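Long-range contact in epoxyqueuosine reductase (Streptococcus thermophilus, PDB 5D6S), which is a cobalamin-binding iron-sulfur protein of the epoxyqueuosine reductase (QueG) family that carries two iron/sulfur clusters: residues Pro121-Leu126 with Gly309-Ser314. Numbering follows the deposited sequence.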
ATOM      1  N   PRO A 121       2.495   4.025  -6.835  1.00 67.08           N
ATOM      2  CA  PRO A 121       2.788   3.167  -7.995  1.00 61.47           C
ATOM      3  C   PRO A 121       2.576   1.688  -7.694  1.00 61.56           C
ATOM      4  O   PRO A 121       2.370   0.908  -8.624  1.00 58.91           O
ATOM      5  CB  PRO A 121       4.266   3.436  -8.302  1.00 63.03           C
ATOM      6  CG  PRO A 121       4.762   4.459  -7.328  1.00 63.43           C
ATOM      7  CD  PRO A 121       3.697   4.712  -6.306  1.00 69.29           C
ATOM      8  N   ASN A 122       2.628   1.324  -6.398  1.00 55.33           N
ATOM      9  CA  ASN A 122       2.261  -0.020  -5.917  1.00 52.46           C
ATOM     10  C   ASN A 122       0.870  -0.463  -6.366  1.00 53.91           C
ATOM     11  O   ASN A 122       0.532  -1.650  -6.312  1.00 51.91           O
ATOM     12  CB  ASN A 122       2.336  -0.066  -4.381  1.00 53.10           C
ATOM     13  CG  ASN A 122       2.354  -1.492  -3.825  1.00 53.65           C
ATOM     14  OD1 ASN A 122       3.133  -2.336  -4.260  1.00 59.90           O
ATOM     15  ND2 ASN A 122       1.502  -1.764  -2.854  1.00 61.68           N
ATOM     16  N   SER A 123       0.047   0.512  -6.759  1.00 57.34           N
ATOM     17  CA  SER A 123      -1.309   0.259  -7.178  1.00 55.35           C
ATOM     18  C   SER A 123      -1.588   0.788  -8.584  1.00 60.86           C
ATOM     19  O   SER A 123      -2.747   1.076  -8.904  1.00 56.51           O
ATOM     20  CB  SER A 123      -2.282   0.889  -6.187  1.00 58.67           C
ATOM     21  OG  SER A 123      -3.609   0.471  -6.443  1.00 56.95           O
ATOM     22  N   TRP A 124      -0.551   0.917  -9.426  1.00 63.48           N
ATOM     23  CA  TRP A 124      -0.772   1.269 -10.849  1.00 56.74           C
ATOM     24  C   TRP A 124      -1.018   0.018 -11.614  1.00 52.34           C
ATOM     25  O   TRP A 124      -0.420  -1.004 -11.342  1.00 56.15           O
ATOM     26  CB  TRP A 124       0.391   2.011 -11.467  1.00 57.75           C
ATOM     27  CG  TRP A 124       0.666   3.355 -10.877  1.00 63.15           C
ATOM     28  CD1 TRP A 124      -0.153   4.080 -10.062  1.00 61.47           C
ATOM     29  CD2 TRP A 124       1.839   4.151 -11.084  1.00 65.39           C
ATOM     30  NE1 TRP A 124       0.445   5.270  -9.721  1.00 66.30           N
ATOM     31  CE2 TRP A 124       1.675   5.338 -10.325  1.00 73.32           C
ATOM     32  CE3 TRP A 124       3.018   3.968 -11.809  1.00 62.40           C
ATOM     33  CZ2 TRP A 124       2.653   6.342 -10.278  1.00 70.32           C
ATOM     34  CZ3 TRP A 124       3.995   4.963 -11.755  1.00 65.03           C
ATOM     35  CH2 TRP A 124       3.797   6.140 -11.003  1.00 70.33           C
ATOM     36  N   GLY A 125      -1.962   0.068 -12.542  1.00 58.84           N
ATOM     37  CA  GLY A 125      -2.290  -1.101 -13.350  1.00 51.04           C
ATOM     38  C   GLY A 125      -2.843  -2.239 -12.536  1.00 56.77           C
ATOM     39  O   GLY A 125      -3.142  -2.074 -11.351  1.00 77.91           O
ATOM     40  N   LEU A 126      -2.927  -3.412 -13.153  1.00 61.29           N
ATOM     41  CA  LEU A 126      -3.613  -4.560 -12.567  1.00 61.06           C
ATOM     42  C   LEU A 126      -3.134  -5.007 -11.193  1.00 60.60           C
ATOM     43  O   LEU A 126      -1.948  -5.090 -10.943  1.00 59.20           O
ATOM     44  CB  LEU A 126      -3.561  -5.766 -13.486  1.00 66.67           C
ATOM     45  CG  LEU A 126      -4.935  -6.423 -13.508  1.00 73.65           C
ATOM     46  CD1 LEU A 126      -5.865  -5.489 -14.251  1.00 85.42           C
ATOM     47  CD2 LEU A 126      -4.911  -7.769 -14.195  1.00 72.12           C
ATOM     48  N   GLY A 309     -11.887  -0.727 -10.388  1.00 52.72           N
ATOM     49  CA  GLY A 309     -12.066  -2.006  -9.697  1.00 60.87           C
ATOM     50  C   GLY A 309     -10.936  -3.009  -9.854  1.00 62.36           C
ATOM     51  O   GLY A 309     -10.854  -3.975  -9.109  1.00 62.16           O
ATOM     52  N   MET A 310     -10.078  -2.773 -10.835  1.00 72.08           N
ATOM     53  CA  MET A 310      -8.999  -3.684 -11.194  1.00 75.55           C
ATOM     54  C   MET A 310      -7.725  -3.413 -10.410  1.00 67.14           C
ATOM     55  O   MET A 310      -6.826  -4.236 -10.434  1.00 74.47           O
ATOM     56  CB  MET A 310      -8.659  -3.498 -12.672  1.00 82.14           C
ATOM     57  CG  MET A 310      -7.866  -2.211 -12.921  1.00 91.78           C
ATOM     58  SD  MET A 310      -8.476  -1.119 -14.208  1.00104.22           S
ATOM     59  CE  MET A 310     -10.156  -0.787 -13.678  1.00 98.40           C
ATOM     60  N   ILE A 311      -7.610  -2.240  -9.793  1.00 61.56           N
ATOM     61  CA  ILE A 311      -6.360  -1.896  -9.090  1.00 66.34           C
ATOM     62  C   ILE A 311      -6.371  -2.409  -7.645  1.00 62.69           C
ATOM     63  O   ILE A 311      -7.422  -2.639  -7.040  1.00 70.34           O
ATOM     64  CB  ILE A 311      -6.015  -0.371  -9.130  1.00 64.42           C
ATOM     65  CG1 ILE A 311      -6.945   0.457  -8.236  1.00 68.78           C
ATOM     66  CG2 ILE A 311      -6.054   0.169 -10.554  1.00 57.81           C
ATOM     67  CD1 ILE A 311      -6.452   1.866  -7.989  1.00 64.40           C
ATOM     68  N   ALA A 312      -5.183  -2.558  -7.090  1.00 57.77           N
ATOM     69  CA  ALA A 312      -5.027  -3.043  -5.722  1.00 50.78           C
ATOM     70  C   ALA A 312      -5.789  -2.159  -4.744  1.00 51.41           C
ATOM     71  O   ALA A 312      -6.450  -2.660  -3.824  1.00 54.22           O
ATOM     72  CB  ALA A 312      -3.560  -3.092  -5.349  1.00 50.36           C
ATOM     73  N   GLY A 313      -5.676  -0.846  -4.937  1.00 52.62           N
ATOM     74  CA  GLY A 313      -6.245   0.131  -4.021  1.00 49.78           C
ATOM     75  C   GLY A 313      -7.750   0.137  -3.933  1.00 50.60           C
ATOM     76  O   GLY A 313      -8.311   0.898  -3.139  1.00 48.15           O
ATOM     77  N   SER A 314      -8.414  -0.673  -4.766  1.00 49.80           N
ATOM     78  CA  SER A 314      -9.873  -0.717  -4.781  1.00 45.90           C
ATOM     79  C   SER A 314     -10.436  -1.728  -3.812  1.00 47.55           C
ATOM     80  O   SER A 314     -11.647  -1.946  -3.766  1.00 51.91           O
ATOM     81  CB  SER A 314     -10.380  -1.009  -6.194  1.00 49.08           C
ATOM     82  OG  SER A 314     -10.195  -2.361  -6.597  1.00 50.40           O
TER
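Ser123 meets the turn of residues 309-314 with the tip of its side chain, and Ile311 lies against that same serine. CB, itself 4.0 Å from the N of Gly313, points toward residues 309-314, and OG stands anti to the serine's own backbone N (chi1 -170°). The hydroxyl oxygen then accepts the N-H of Gly313, the distance from Gly313 N to Ser123 OG being 2.9 Å and the angle at the hydrogen 147°, a moderately bent bond. The same oxygen lies against the isoleucine, Ile311 CD1 being 3.5 Å from Ser123 OG, with CB and CG1 of Ile311 and CB of Ala312 close behind. This is the one hydrogen bond between the two segments, and both Ser123 and Gly313 are buried. N-H groups at the start of a 3-10 segment lack a carbonyl partner within it; in the short segment 312-314, a serine hydroxyl from a distant loop takes up that of Gly313. The turn is closed from within: Ile311 O accepts from both the backbone N and the hydroxyl of Ser314, with Ser314 OG 2.8 Å from Ile311 O and in the carbonyl plane. What this joins is two loops remote in sequence, the one leading from strand 93-100 into helix 128-144, within the QueG family region, and the one between helices 301-308 and 318-331. Asn122, which touches the bound cobalamin, immediately precedes Ser123 in the chain. Ile311 also rests its CG2 near two carbonyl oxygens, Ser123 O and Gly125 O. Farther along, the side chains of Leu126 and Met310 cross at about a right angle, with Leu126 CD1 3.8 Å from Met310 CB; Val131 of helix 128-144 touches Leu126, and Leu288 of helix 286-289 touches Met310.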